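Local structure of cephalosporin acylase (Bacillus halodurans, 2NLZ) at residues L75-G80 with F425-D430; S218-E223 with E242-Y247; E253-D258 with I267-Q272; D467-Q472 with T484-I489; Q478-P483 with Q501-E506. The protein probably hydrolyses amide bonds, as a cephalosporin acylase of the gamma-glutamyltranspeptidase family of N-terminal nucleophile hydrolases. The protein carries 1 engineered substitution. All blocks are in the same frame, centred on the assembly; numbering follows the deposited sequence.

Interaction 1 of 5, residues L75-G80 with F425-D430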
# COMPACT_ATOMS: atom_id res chain seq x y z
N LEU D 75 6.72 37.19 6.03
CA LEU D 75 7.98 37.39 5.34
C LEU D 75 7.62 37.75 3.91
O LEU D 75 7.04 36.95 3.18
CB LEU D 75 8.86 36.14 5.38
CG LEU D 75 9.76 35.97 6.62
CD1 LEU D 75 10.57 34.69 6.57
CD2 LEU D 75 10.68 37.17 6.76
N VAL D 76 7.93 38.98 3.52
CA VAL D 76 7.58 39.46 2.18
C VAL D 76 8.83 39.81 1.38
O VAL D 76 9.70 40.55 1.84
CB VAL D 76 6.53 40.62 2.23
CG1 VAL D 76 6.80 41.55 3.39
CG2 VAL D 76 6.52 41.40 0.94
N TRP D 77 8.93 39.23 0.19
CA TRP D 77 10.02 39.54 -0.72
C TRP D 77 9.54 40.47 -1.79
O TRP D 77 8.67 40.12 -2.59
CB TRP D 77 10.57 38.29 -1.39
CG TRP D 77 11.75 38.55 -2.31
CD1 TRP D 77 11.71 38.95 -3.63
CD2 TRP D 77 13.14 38.41 -1.98
NE1 TRP D 77 12.99 39.06 -4.13
CE2 TRP D 77 13.88 38.73 -3.14
CE3 TRP D 77 13.83 38.03 -0.82
CZ2 TRP D 77 15.27 38.69 -3.16
CZ3 TRP D 77 15.20 38.00 -0.84
CH2 TRP D 77 15.91 38.33 -2.00
N THR D 78 10.13 41.66 -1.82
CA THR D 78 9.76 42.67 -2.79
C THR D 78 10.96 43.58 -3.00
O THR D 78 11.67 43.91 -2.04
CB THR D 78 8.50 43.46 -2.32
OG1 THR D 78 8.17 44.46 -3.29
CG2 THR D 78 8.73 44.10 -0.96
N LYS D 79 11.16 43.97 -4.27
CA LYS D 79 12.31 44.79 -4.72
C LYS D 79 13.64 44.18 -4.30
O LYS D 79 14.49 44.86 -3.70
CB LYS D 79 12.25 46.26 -4.20
CG LYS D 79 10.88 46.81 -3.75
CD LYS D 79 10.10 47.49 -4.87
CE LYS D 79 8.81 48.10 -4.32
NZ LYS D 79 8.04 48.84 -5.36
N GLY D 80 13.82 42.89 -4.58
CA GLY D 80 15.06 42.17 -4.28
C GLY D 80 15.51 42.09 -2.82
O GLY D 80 16.69 41.85 -2.54
N PHE D 425 10.66 31.48 4.72
CA PHE D 425 11.07 31.81 3.37
C PHE D 425 12.38 31.13 3.00
O PHE D 425 13.29 31.03 3.82
CB PHE D 425 11.21 33.31 3.18
CG PHE D 425 10.95 33.78 1.78
CD1 PHE D 425 9.69 34.25 1.42
CD2 PHE D 425 11.95 33.76 0.81
CE1 PHE D 425 9.43 34.68 0.12
CE2 PHE D 425 11.71 34.19 -0.49
CZ PHE D 425 10.44 34.65 -0.83
N LEU D 426 12.46 30.67 1.75
CA LEU D 426 13.67 30.04 1.25
C LEU D 426 14.33 30.85 0.13
O LEU D 426 13.65 31.41 -0.75
CB LEU D 426 13.37 28.60 0.78
CG LEU D 426 14.57 27.68 0.48
CD1 LEU D 426 15.55 27.61 1.64
CD2 LEU D 426 14.09 26.28 0.10
N THR D 427 15.66 30.86 0.16
CA THR D 427 16.49 31.74 -0.66
C THR D 427 17.78 31.00 -1.06
O THR D 427 18.27 30.17 -0.31
CB THR D 427 16.78 33.03 0.16
OG1 THR D 427 15.77 34.00 -0.14
CG2 THR D 427 18.16 33.62 -0.11
N LYS D 428 18.29 31.27 -2.26
CA LYS D 428 19.58 30.72 -2.68
C LYS D 428 20.42 31.76 -3.42
O LYS D 428 20.04 32.21 -4.51
CB LYS D 428 19.37 29.48 -3.56
CG LYS D 428 20.64 28.77 -3.99
CD LYS D 428 20.33 27.65 -4.98
CE LYS D 428 21.59 27.02 -5.58
NZ LYS D 428 22.38 26.27 -4.57
N ASN D 429 21.56 32.12 -2.83
CA ASN D 429 22.50 33.10 -3.40
C ASN D 429 21.86 34.45 -3.68
O ASN D 429 21.97 34.97 -4.79
CB ASN D 429 23.17 32.57 -4.68
CG ASN D 429 23.95 31.30 -4.47
OD1 ASN D 429 24.53 31.07 -3.40
ND2 ASN D 429 23.98 30.45 -5.49
N ASP D 430 21.18 34.99 -2.68
CA ASP D 430 20.43 36.26 -2.79
C ASP D 430 19.39 36.30 -3.93
O ASP D 430 19.04 37.37 -4.45
CB ASP D 430 21.38 37.47 -2.83
CG ASP D 430 20.71 38.77 -2.39
OD1 ASP D 430 19.83 38.73 -1.49
OD2 ASP D 430 21.04 39.83 -2.96

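Interaction 2 of 5, residues S218-E223 with E242-Y247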
# COMPACT_ATOMS: atom_id res chain seq x y z
N SER D 218 -9.65 52.28 13.06
CA SER D 218 -10.86 52.11 13.84
C SER D 218 -10.73 51.00 14.87
O SER D 218 -11.35 51.07 15.93
CB SER D 218 -12.04 51.79 12.93
OG SER D 218 -13.14 51.32 13.68
N PHE D 219 -9.92 49.99 14.54
CA PHE D 219 -9.71 48.82 15.40
C PHE D 219 -8.89 49.15 16.65
O PHE D 219 -9.18 48.63 17.72
CB PHE D 219 -9.03 47.71 14.60
CG PHE D 219 -8.97 46.38 15.30
CD1 PHE D 219 -10.04 45.50 15.24
CD2 PHE D 219 -7.82 45.98 15.98
CE1 PHE D 219 -9.99 44.25 15.88
CE2 PHE D 219 -7.76 44.75 16.62
CZ PHE D 219 -8.85 43.88 16.56
N TYR D 220 -7.89 50.01 16.50
CA TYR D 220 -6.93 50.28 17.58
C TYR D 220 -7.13 51.59 18.33
O TYR D 220 -6.99 51.64 19.55
CB TYR D 220 -5.51 50.24 17.02
CG TYR D 220 -5.14 48.89 16.47
CD1 TYR D 220 -4.82 47.85 17.32
CD2 TYR D 220 -5.10 48.67 15.10
CE1 TYR D 220 -4.48 46.61 16.83
CE2 TYR D 220 -4.75 47.45 14.60
CZ TYR D 220 -4.44 46.41 15.46
OH TYR D 220 -4.08 45.18 14.96
N ARG D 221 -7.42 52.66 17.59
CA ARG D 221 -7.60 53.97 18.20
C ARG D 221 -8.80 54.69 17.60
O ARG D 221 -8.77 55.90 17.35
CB ARG D 221 -6.30 54.79 18.09
CG ARG D 221 -5.63 54.77 16.73
CD ARG D 221 -4.14 55.03 16.85
NE ARG D 221 -3.39 53.80 17.04
CZ ARG D 221 -2.80 53.12 16.06
NH1 ARG D 221 -2.86 53.54 14.81
NH2 ARG D 221 -2.14 52.01 16.34
N GLY D 222 -9.87 53.93 17.37
CA GLY D 222 -11.09 54.45 16.79
C GLY D 222 -12.31 53.85 17.45
O GLY D 222 -12.28 53.51 18.64
N GLU D 223 -13.38 53.71 16.67
CA GLU D 223 -14.68 53.30 17.21
C GLU D 223 -14.76 51.84 17.66
O GLU D 223 -15.38 51.52 18.67
CB GLU D 223 -15.79 53.60 16.20
CG GLU D 223 -17.12 53.94 16.87
CD GLU D 223 -18.26 53.09 16.35
OE1 GLU D 223 -18.64 53.25 15.17
OE2 GLU D 223 -18.78 52.28 17.14
N GLU D 242 -6.13 52.02 25.54
CA GLU D 242 -4.75 52.48 25.45
C GLU D 242 -3.77 51.38 25.08
O GLU D 242 -2.71 51.66 24.51
CB GLU D 242 -4.33 53.17 26.76
CG GLU D 242 -4.98 54.52 26.98
CD GLU D 242 -5.48 54.70 28.40
OE1 GLU D 242 -4.65 54.99 29.29
OE2 GLU D 242 -6.70 54.56 28.62
N ASP D 243 -4.13 50.14 25.39
CA ASP D 243 -3.35 48.98 24.97
C ASP D 243 -3.39 48.84 23.46
O ASP D 243 -2.36 48.65 22.82
CB ASP D 243 -3.90 47.71 25.62
CG ASP D 243 -3.40 47.52 27.04
OD1 ASP D 243 -2.21 47.79 27.29
OD2 ASP D 243 -4.21 47.10 27.90
N LEU D 244 -4.59 48.97 22.91
CA LEU D 244 -4.80 48.94 21.47
C LEU D 244 -4.20 50.17 20.80
O LEU D 244 -3.54 50.05 19.76
CB LEU D 244 -6.30 48.84 21.14
CG LEU D 244 -7.11 47.67 21.71
CD1 LEU D 244 -8.61 47.87 21.56
CD2 LEU D 244 -6.67 46.35 21.07
N ALA D 245 -4.41 51.33 21.41
CA ALA D 245 -4.00 52.62 20.85
C ALA D 245 -2.52 52.72 20.48
O ALA D 245 -2.18 53.29 19.44
CB ALA D 245 -4.38 53.76 21.78
N CYS D 246 -1.64 52.19 21.32
CA CYS D 246 -0.22 52.25 20.99
C CYS D 246 0.36 50.94 20.47
O CYS D 246 1.57 50.71 20.56
CB CYS D 246 0.63 52.89 22.11
SG CYS D 246 0.43 52.23 23.76
N TYR D 247 -0.49 50.08 19.92
CA TYR D 247 0.03 48.97 19.14
C TYR D 247 0.46 49.46 17.76
O TYR D 247 -0.29 50.13 17.06
CB TYR D 247 -0.99 47.84 19.00
CG TYR D 247 -0.60 46.85 17.90
CD1 TYR D 247 0.45 45.96 18.06
CD2 TYR D 247 -1.27 46.86 16.68
CE1 TYR D 247 0.81 45.08 17.05
CE2 TYR D 247 -0.92 45.98 15.66
CZ TYR D 247 0.12 45.11 15.85
OH TYR D 247 0.45 44.25 14.83

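Interaction 3 of 5, residues E253-D258 with I267-Q272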
# COMPACT_ATOMS: atom_id res chain seq x y z
N GLU D 253 13.91 42.42 11.58
CA GLU D 253 14.92 41.89 10.64
C GLU D 253 14.99 40.35 10.67
O GLU D 253 15.37 39.76 11.69
CB GLU D 253 16.30 42.51 10.94
CG GLU D 253 17.38 42.21 9.90
CD GLU D 253 17.14 42.88 8.55
OE1 GLU D 253 16.64 44.03 8.53
OE2 GLU D 253 17.44 42.25 7.51
N PRO D 254 14.62 39.71 9.54
CA PRO D 254 14.59 38.24 9.44
C PRO D 254 15.96 37.59 9.67
O PRO D 254 17.00 38.16 9.31
CB PRO D 254 14.11 37.97 8.01
CG PRO D 254 14.34 39.25 7.28
CD PRO D 254 14.20 40.35 8.29
N ILE D 255 15.93 36.40 10.29
CA ILE D 255 17.12 35.62 10.62
C ILE D 255 17.20 34.37 9.74
O ILE D 255 16.18 33.87 9.26
CB ILE D 255 17.12 35.18 12.10
CG1 ILE D 255 15.77 34.56 12.48
CG2 ILE D 255 17.47 36.37 13.00
CD1 ILE D 255 15.76 33.92 13.86
N SER D 256 18.42 33.89 9.52
CA SER D 256 18.63 32.75 8.64
C SER D 256 19.79 31.83 9.04
O SER D 256 20.52 32.07 10.00
CB SER D 256 18.82 33.19 7.19
OG SER D 256 20.09 33.79 7.00
N ILE D 257 19.92 30.78 8.25
CA ILE D 257 20.91 29.74 8.43
C ILE D 257 21.31 29.36 7.02
O ILE D 257 20.47 29.39 6.11
CB ILE D 257 20.29 28.53 9.20
CG1 ILE D 257 20.50 28.68 10.71
CG2 ILE D 257 20.79 27.17 8.67
CD1 ILE D 257 21.93 29.06 11.12
N ASP D 258 22.59 29.04 6.81
CA ASP D 258 23.00 28.45 5.55
C ASP D 258 22.75 26.96 5.64
O ASP D 258 23.40 26.27 6.41
CB ASP D 258 24.47 28.72 5.24
CG ASP D 258 24.87 28.25 3.85
OD1 ASP D 258 25.00 27.02 3.62
OD2 ASP D 258 25.07 29.12 2.97
N ILE D 267 11.10 34.61 10.90
CA ILE D 267 10.96 35.78 11.76
C ILE D 267 11.78 35.54 13.03
O ILE D 267 11.74 34.44 13.59
CB ILE D 267 9.48 36.00 12.14
CG1 ILE D 267 8.63 36.31 10.89
CG2 ILE D 267 9.33 37.07 13.23
CD1 ILE D 267 9.10 37.50 10.06
N PRO D 268 12.54 36.56 13.49
CA PRO D 268 13.29 36.52 14.75
C PRO D 268 12.39 36.42 15.98
O PRO D 268 11.20 36.70 15.88
CB PRO D 268 14.04 37.85 14.75
CG PRO D 268 13.23 38.72 13.91
CD PRO D 268 12.75 37.84 12.80
N PRO D 269 12.96 36.02 17.14
CA PRO D 269 12.31 35.91 18.44
C PRO D 269 11.22 36.91 18.79
O PRO D 269 11.15 38.01 18.23
CB PRO D 269 13.48 36.01 19.39
CG PRO D 269 14.51 35.21 18.71
CD PRO D 269 14.35 35.54 17.23
N ASN D 270 10.46 36.51 19.81
CA ASN D 270 9.02 36.67 19.87
C ASN D 270 8.50 35.39 19.17
O ASN D 270 7.96 34.50 19.82
CB ASN D 270 8.54 37.97 19.22
CG ASN D 270 7.07 38.30 19.52
OD1 ASN D 270 6.50 39.21 18.91
ND2 ASN D 270 6.45 37.57 20.45
N GLY D 271 8.73 35.27 17.86
CA GLY D 271 8.36 34.07 17.10
C GLY D 271 9.32 32.91 17.30
O GLY D 271 10.50 33.12 17.58
N GLN D 272 8.81 31.69 17.13
CA GLN D 272 9.56 30.47 17.47
C GLN D 272 10.32 29.83 16.30
O GLN D 272 10.84 28.72 16.43
CB GLN D 272 8.65 29.43 18.14
CG GLN D 272 7.66 28.71 17.21
CD GLN D 272 7.07 27.45 17.81
OE1 GLN D 272 5.91 27.14 17.59
NE2 GLN D 272 7.88 26.71 18.56

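Interaction 4 of 5, residues D467-Q472 with T484-I489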
# COMPACT_ATOMS: atom_id res chain seq x y z
N ASP D 467 2.96 16.09 0.49
CA ASP D 467 2.38 14.73 0.52
C ASP D 467 3.08 13.80 1.50
O ASP D 467 2.42 12.96 2.11
CB ASP D 467 2.46 14.08 -0.87
CG ASP D 467 1.56 14.75 -1.89
OD1 ASP D 467 0.54 15.37 -1.48
OD2 ASP D 467 1.86 14.65 -3.10
N ALA D 468 4.41 13.94 1.61
CA ALA D 468 5.28 13.09 2.42
C ALA D 468 4.77 12.90 3.86
O ALA D 468 4.32 13.87 4.49
CB ALA D 468 6.69 13.64 2.43
N PRO D 469 4.83 11.65 4.36
CA PRO D 469 4.38 11.31 5.72
C PRO D 469 5.16 12.08 6.76
O PRO D 469 6.34 12.39 6.54
CB PRO D 469 4.68 9.82 5.83
CG PRO D 469 5.70 9.54 4.74
CD PRO D 469 5.34 10.47 3.64
N ARG D 470 4.52 12.40 7.87
CA ARG D 470 5.09 13.31 8.84
C ARG D 470 5.23 12.72 10.22
O ARG D 470 4.43 11.90 10.65
CB ARG D 470 4.29 14.60 8.92
CG ARG D 470 4.44 15.49 7.68
CD ARG D 470 3.44 16.62 7.69
NE ARG D 470 3.28 17.23 6.38
CZ ARG D 470 2.23 17.97 6.01
NH1 ARG D 470 1.24 18.20 6.87
NH2 ARG D 470 2.17 18.48 4.78
N TRP D 471 6.28 13.15 10.92
CA TRP D 471 6.45 12.83 12.32
C TRP D 471 6.37 14.12 13.12
O TRP D 471 6.58 15.21 12.57
CB TRP D 471 7.82 12.18 12.54
CG TRP D 471 8.94 13.00 12.01
CD1 TRP D 471 9.52 12.88 10.78
CD2 TRP D 471 9.60 14.08 12.67
NE1 TRP D 471 10.51 13.83 10.64
CE2 TRP D 471 10.57 14.58 11.79
CE3 TRP D 471 9.46 14.68 13.93
CZ2 TRP D 471 11.40 15.64 12.12
CZ3 TRP D 471 10.28 15.75 14.25
CH2 TRP D 471 11.24 16.22 13.35
N GLN D 472 6.05 14.00 14.41
CA GLN D 472 6.20 15.12 15.34
C GLN D 472 6.48 14.70 16.77
O GLN D 472 5.81 13.82 17.31
CB GLN D 472 5.01 16.08 15.28
CG GLN D 472 3.71 15.62 15.89
CD GLN D 472 2.74 16.77 16.04
OE1 GLN D 472 3.10 17.83 16.56
NE2 GLN D 472 1.52 16.57 15.57
N THR D 484 0.63 6.76 7.42
CA THR D 484 1.35 6.53 6.18
C THR D 484 2.87 6.59 6.41
O THR D 484 3.65 6.39 5.47
CB THR D 484 0.86 7.51 5.09
OG1 THR D 484 1.69 7.42 3.93
CG2 THR D 484 0.87 8.95 5.61
N PHE D 485 3.29 6.85 7.64
CA PHE D 485 4.70 6.72 8.02
C PHE D 485 5.11 5.26 7.91
O PHE D 485 4.46 4.39 8.49
CB PHE D 485 4.94 7.21 9.45
CG PHE D 485 6.38 7.41 9.78
CD1 PHE D 485 7.15 6.37 10.29
CD2 PHE D 485 6.97 8.66 9.61
CE1 PHE D 485 8.50 6.56 10.60
CE2 PHE D 485 8.31 8.86 9.92
CZ PHE D 485 9.08 7.80 10.42
N PRO D 486 6.19 4.98 7.15
CA PRO D 486 6.64 3.63 6.89
C PRO D 486 6.90 2.82 8.18
O PRO D 486 7.67 3.24 9.06
CB PRO D 486 7.91 3.83 6.06
CG PRO D 486 8.31 5.25 6.27
CD PRO D 486 7.04 5.98 6.49
N VAL D 487 6.22 1.67 8.27
CA VAL D 487 6.09 0.90 9.51
C VAL D 487 7.40 0.24 9.94
O VAL D 487 7.72 0.22 11.13
CB VAL D 487 4.96 -0.16 9.40
CG1 VAL D 487 4.83 -0.98 10.68
CG2 VAL D 487 3.62 0.51 9.08
N ASP D 488 8.15 -0.29 8.98
CA ASP D 488 9.45 -0.87 9.28
C ASP D 488 10.37 0.15 9.96
O ASP D 488 11.02 -0.17 10.96
CB ASP D 488 10.12 -1.43 8.02
CG ASP D 488 11.53 -1.92 8.29
OD1 ASP D 488 12.47 -1.38 7.68
OD2 ASP D 488 11.69 -2.82 9.15
N ILE D 489 10.40 1.37 9.42
CA ILE D 489 11.21 2.47 9.95
C ILE D 489 10.73 2.90 11.33
O ILE D 489 11.54 3.09 12.25
CB ILE D 489 11.26 3.67 8.97
CG1 ILE D 489 12.14 3.30 7.77
CG2 ILE D 489 11.80 4.92 9.68
CD1 ILE D 489 11.98 4.20 6.56

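Interaction 5 of 5, residues Q478-P483 with Q501-E506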
# COMPACT_ATOMS: atom_id res chain seq x y z
N GLN D 478 8.66 10.75 23.33
CA GLN D 478 7.39 10.61 22.60
C GLN D 478 7.39 11.29 21.23
O GLN D 478 7.57 12.50 21.12
CB GLN D 478 6.26 11.19 23.45
CG GLN D 478 5.70 10.24 24.49
CD GLN D 478 4.66 9.29 23.92
OE1 GLN D 478 4.60 8.12 24.30
NE2 GLN D 478 3.84 9.79 22.98
N VAL D 479 7.17 10.49 20.18
CA VAL D 479 7.07 11.01 18.81
C VAL D 479 5.85 10.40 18.14
O VAL D 479 5.76 9.18 18.02
CB VAL D 479 8.30 10.64 17.96
CG1 VAL D 479 8.12 11.13 16.55
CG2 VAL D 479 9.56 11.21 18.54
N GLN D 480 4.92 11.25 17.72
CA GLN D 480 3.77 10.83 16.94
C GLN D 480 4.11 10.74 15.46
O GLN D 480 4.81 11.62 14.94
CB GLN D 480 2.64 11.83 17.11
CG GLN D 480 2.28 12.09 18.57
CD GLN D 480 1.06 12.95 18.74
OE1 GLN D 480 0.26 12.74 19.65
NE2 GLN D 480 0.90 13.94 17.87
N VAL D 481 3.65 9.68 14.78
CA VAL D 481 3.79 9.57 13.31
C VAL D 481 2.45 9.33 12.61
O VAL D 481 1.46 8.94 13.23
CB VAL D 481 4.82 8.50 12.87
CG1 VAL D 481 6.20 8.79 13.48
CG2 VAL D 481 4.34 7.06 13.22
N GLU D 482 2.44 9.56 11.30
CA GLU D 482 1.23 9.40 10.48
C GLU D 482 0.97 7.95 10.09
O GLU D 482 1.91 7.16 10.00
CB GLU D 482 1.34 10.25 9.22
CG GLU D 482 1.01 11.71 9.44
CD GLU D 482 0.86 12.49 8.15
OE1 GLU D 482 -0.30 12.75 7.75
OE2 GLU D 482 1.91 12.83 7.55
N PRO D 483 -0.30 7.60 9.84
CA PRO D 483 -0.67 6.25 9.39
C PRO D 483 0.15 5.79 8.19
O PRO D 483 0.33 4.58 7.98
CB PRO D 483 -2.13 6.40 8.98
CG PRO D 483 -2.63 7.51 9.79
CD PRO D 483 -1.49 8.46 9.98
N GLN D 501 4.27 6.60 18.45
CA GLN D 501 2.84 6.36 18.38
C GLN D 501 2.24 6.79 17.03
O GLN D 501 2.35 7.95 16.62
CB GLN D 501 2.12 7.09 19.50
CG GLN D 501 0.63 6.79 19.54
CD GLN D 501 -0.16 7.77 20.39
OE1 GLN D 501 -1.29 7.49 20.77
NE2 GLN D 501 0.44 8.93 20.69
N VAL D 502 1.61 5.84 16.35
CA VAL D 502 0.86 6.13 15.13
C VAL D 502 -0.42 6.85 15.53
O VAL D 502 -1.19 6.35 16.35
CB VAL D 502 0.53 4.85 14.33
CG1 VAL D 502 -0.28 5.18 13.10
CG2 VAL D 502 1.80 4.14 13.93
N VAL D 503 -0.63 8.05 14.97
CA VAL D 503 -1.81 8.86 15.29
C VAL D 503 -2.76 8.95 14.11
O VAL D 503 -2.42 9.46 13.04
CB VAL D 503 -1.44 10.27 15.75
CG1 VAL D 503 -2.68 11.08 15.98
CG2 VAL D 503 -0.67 10.21 17.03
N LEU D 504 -3.98 8.47 14.35
CA LEU D 504 -4.99 8.31 13.32
C LEU D 504 -5.68 9.62 13.00
O LEU D 504 -6.26 9.78 11.93
CB LEU D 504 -6.01 7.29 13.79
CG LEU D 504 -6.60 6.32 12.79
CD1 LEU D 504 -5.57 5.79 11.81
CD2 LEU D 504 -7.17 5.20 13.59
N ASP D 505 -5.61 10.56 13.95
CA ASP D 505 -6.25 11.86 13.83
C ASP D 505 -5.89 12.57 12.55
O ASP D 505 -4.71 12.76 12.25
CB ASP D 505 -5.87 12.77 15.00
CG ASP D 505 -6.73 12.53 16.22
OD1 ASP D 505 -7.94 12.85 16.16
OD2 ASP D 505 -6.20 12.03 17.24
N GLU D 506 -6.92 12.92 11.79
CA GLU D 506 -6.74 13.74 10.61
C GLU D 506 -6.39 15.15 11.06
O GLU D 506 -6.96 15.66 12.03
CB GLU D 506 -8.03 13.74 9.77
CG GLU D 506 -8.38 12.40 9.12
CD GLU D 506 -9.84 12.30 8.66
OE1 GLU D 506 -10.07 11.89 7.50
OE2 GLU D 506 -10.75 12.64 9.45

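Interaction 1 of 5, residues L75-G80 with F425-D430
Apolar packing carries most of this contact, with F425 between L75 and W77. CD1 of L75 lies 3.7 Å from CB of F425, while at the far end of the phenyl ring CZ of F425 meets CB of W77 at 3.7 Å. The torsions set up this order: CG of F425 is anti to its backbone N (chi1 -151°), which brings the ring tip up to the root of W77. CG of W77 is likewise anti to its N, and the indole extends beyond the phenyl toward the turn at D430. G80 C lies over one indole face, toward its rim.

The far end of the indole meets polar atoms. OD1 of D430 sits at the ring edge, in plane, 4.0 Å from CH2 of W77, with the carboxylate turned 69° against the ring. T427 crosses the indole at about a right angle, its OG1 4.1 Å from CZ3 of W77. An alanine at W77 would probably loosen the packing against the F425 tip and remove the surface met by T427 and D430.

Strands 75-78 and 425-428 pass 8.9 Å apart at 39°, a spacing and angle consistent with the stacked sheets of the Ntn-hydrolase sandwich. L82 of strand 81-87 touches L75, W77 and F425; P432 of strand 431-438 touches W77 and F425, and W265 of strand 262-266 packs on L75, F425 and T427.

Interaction 2 of 5, residues S218-E223 with E242-Y247
The ends of two short helices come close, with CA of Y220 4.6 Å from CA of L244, and the carbonyl O of Y220 rests on CB of L244 and makes a CA-H...O contact with A245 CA. Y220 is held between two rings: CD2 of F219 lies over the centre of one face, and CD2 of Y247 approaches the opposite face, 3.2 Å from CE1 of Y220. The two tyrosine planes are inclined at 36°, with centroids 4.9 Å apart, an oblique pairing. The Y220 hydroxyl, beyond this pair, hydrogen-bonds to P120 O and G124 N. An alanine at Y220 would probably disturb the packing of F219 and Y247 and would lose both hydroxyl links.

This corner belongs to a run of consecutive helices, 217-221, 223-234 and 241-245, that leads into strand 250-259 of the family's core. L244 also touches A225 and I228 of the middle helix. At the C-terminal end of helix 241-245, R221 NE donates to A245 O over 2.7 Å at 144°, using an in-plane lone pair of the carbonyl, while NH2 adds a weak bond to the same oxygen. CG of R221 takes the crowded position between N and the carbonyl carbon (chi1 46°), and the chain bends at chi3. The helix end would probably favour this positive charge, which E217 engages by a salt bridge at NH1.

Interaction 3 of 5, residues E253-D258 with I267-Q272
P268 and I255 have the largest areas buried here, and I267 follows. The P268 ring lies against the backbone of E253 and P254: its CG is 3.3 Å from the carbonyl O of E253, and its CD is 3.9 Å from CA of P254. I255 meets the other part of the same proline. With CG1 in the crowded position between backbone N and carbonyl carbon (chi1 49°) and CD1 extended beyond it (chi2 171°), the long branch crosses P268 obliquely, CD1 lying 3.7 Å from CA of P268. The tip then reaches P269, whose CD is 4.0 Å from CD1 of I255. The short branch touches as well, with CG2 of I255 4.1 Å from CB of P268. CD1 of I255 also lies 4.1 Å from the carbonyl O of I267.

Strands 250-259 and 262-266 form an antiparallel hairpin, with I255 backbone-bonded to E266 and I257 to V264. P268 and P269, which have no N-H to donate, lie where the chain leaves that hairpin. I255 is further packed by L274 and L277 of helix 274-283, whereas I267 touches F73 and L75 of strand 71-78, and P254 touches L75 and W265.

Interaction 4 of 5, residues D467-Q472 with T484-I489
P469 overlaps the peptide between T484 and F485, its CB 3.6 Å from the carbonyl O of T484 and 3.7 Å from the N of F485. The contact joins the lead-in to the first strand of the small three-stranded sheet of 471-473, 478-481 and 499-502 with the link that follows its second: P469 lies between helix 462-467 and the first strand, whereas T484 to P486 leave the second strand and lead into helix 487-495 of a beta-alpha-beta crossover, with P486 at the N-cap position.

On one side of P469, the T484 methyl CG2, in the crowded position between backbone N and carbonyl carbon, approaches CB of P469 to 3.9 Å. On another, CG of P469 meets CD of P486 at 4.2 Å, the two proline rings crossing at about a right angle. Y12 of the second subunit packs on P469 too, so the proline also contributes to a subunit interface.

The F485 ring lies beside R470 and W471. Its CG is anti to the backbone N (chi1 -166°), which brings CD2 to 4.2 Å from the carbonyl O of R470. Y297 of helix 294-314 makes an edge-to-face pair with the F485 ring. R470 itself turns away to a salt bridge with E529, and NE1 of W471 hydrogen-bonds to Q300. CD of P486 lies over one face of the F485 ring, toward its rim, and CE2 of that ring comes 4.3 Å from CB of W471.

Interaction 5 of 5, residues Q478-P483 with Q501-E506
Three backbone hydrogen bonds join the two segments. Q501 N donates to V479 O over 3.0 Å, in the carbonyl plane, and Q501 O accepts from V481 N at 2.8 Å, with the donor 33° above the carbonyl plane. V503 N reaches V481 O at 2.9 Å, almost along the C=O axis and nearly straight (172°). Two of the acceptors also receive CA-H...O contacts: Q480 CA to Q501 O and V502 CA to V481 O.

Q501 thus binds residues on both sides of Q480, the pattern of a parallel pair, here the two strands of a beta-alpha-beta unit whose helix is 487-495. Q480 uses its own backbone on the other neighbour, Q472.

On the face of Q480 and Q501 the side chains run side by side, but their amide planes are 64° apart, and OE1 of Q480 is 4.0 Å from NE2 of Q501; V503 CG2 lies along the Q480 chain, 3.7 Å from its CD. On the other face, CG2 of V481 meets CG2 of V502 at 3.9 Å. The E482 carboxylate is engaged by a salt bridge with R531 and a weak bond from R470 N. P483 CD packs 3.4 Å from V503 O, and L504 O accepts from Q491 NE2 of the third subunit.

In the fold
Interactions 1 and 3 touch in the strand core of the chain: their centres are 14 Å apart, and CD2 of L75 lies 3.7 Å from both CD1 of I267 and CB of P254, so L75 serves both contacts. Interactions 4 and 5 form a second cluster, with centres 9 Å apart. There Q472 N to Q480 O (2.7 Å) and R470 O to E482 N (3.1 Å) are probable hydrogen bonds within the small mixed sheet, and both contacts reach the third subunit. Interaction 2 lies across the chain's centre from that cluster, about 46 Å from interaction 4 between centres, yet its helix 241-245 runs into the strand 250-259 of interaction 3.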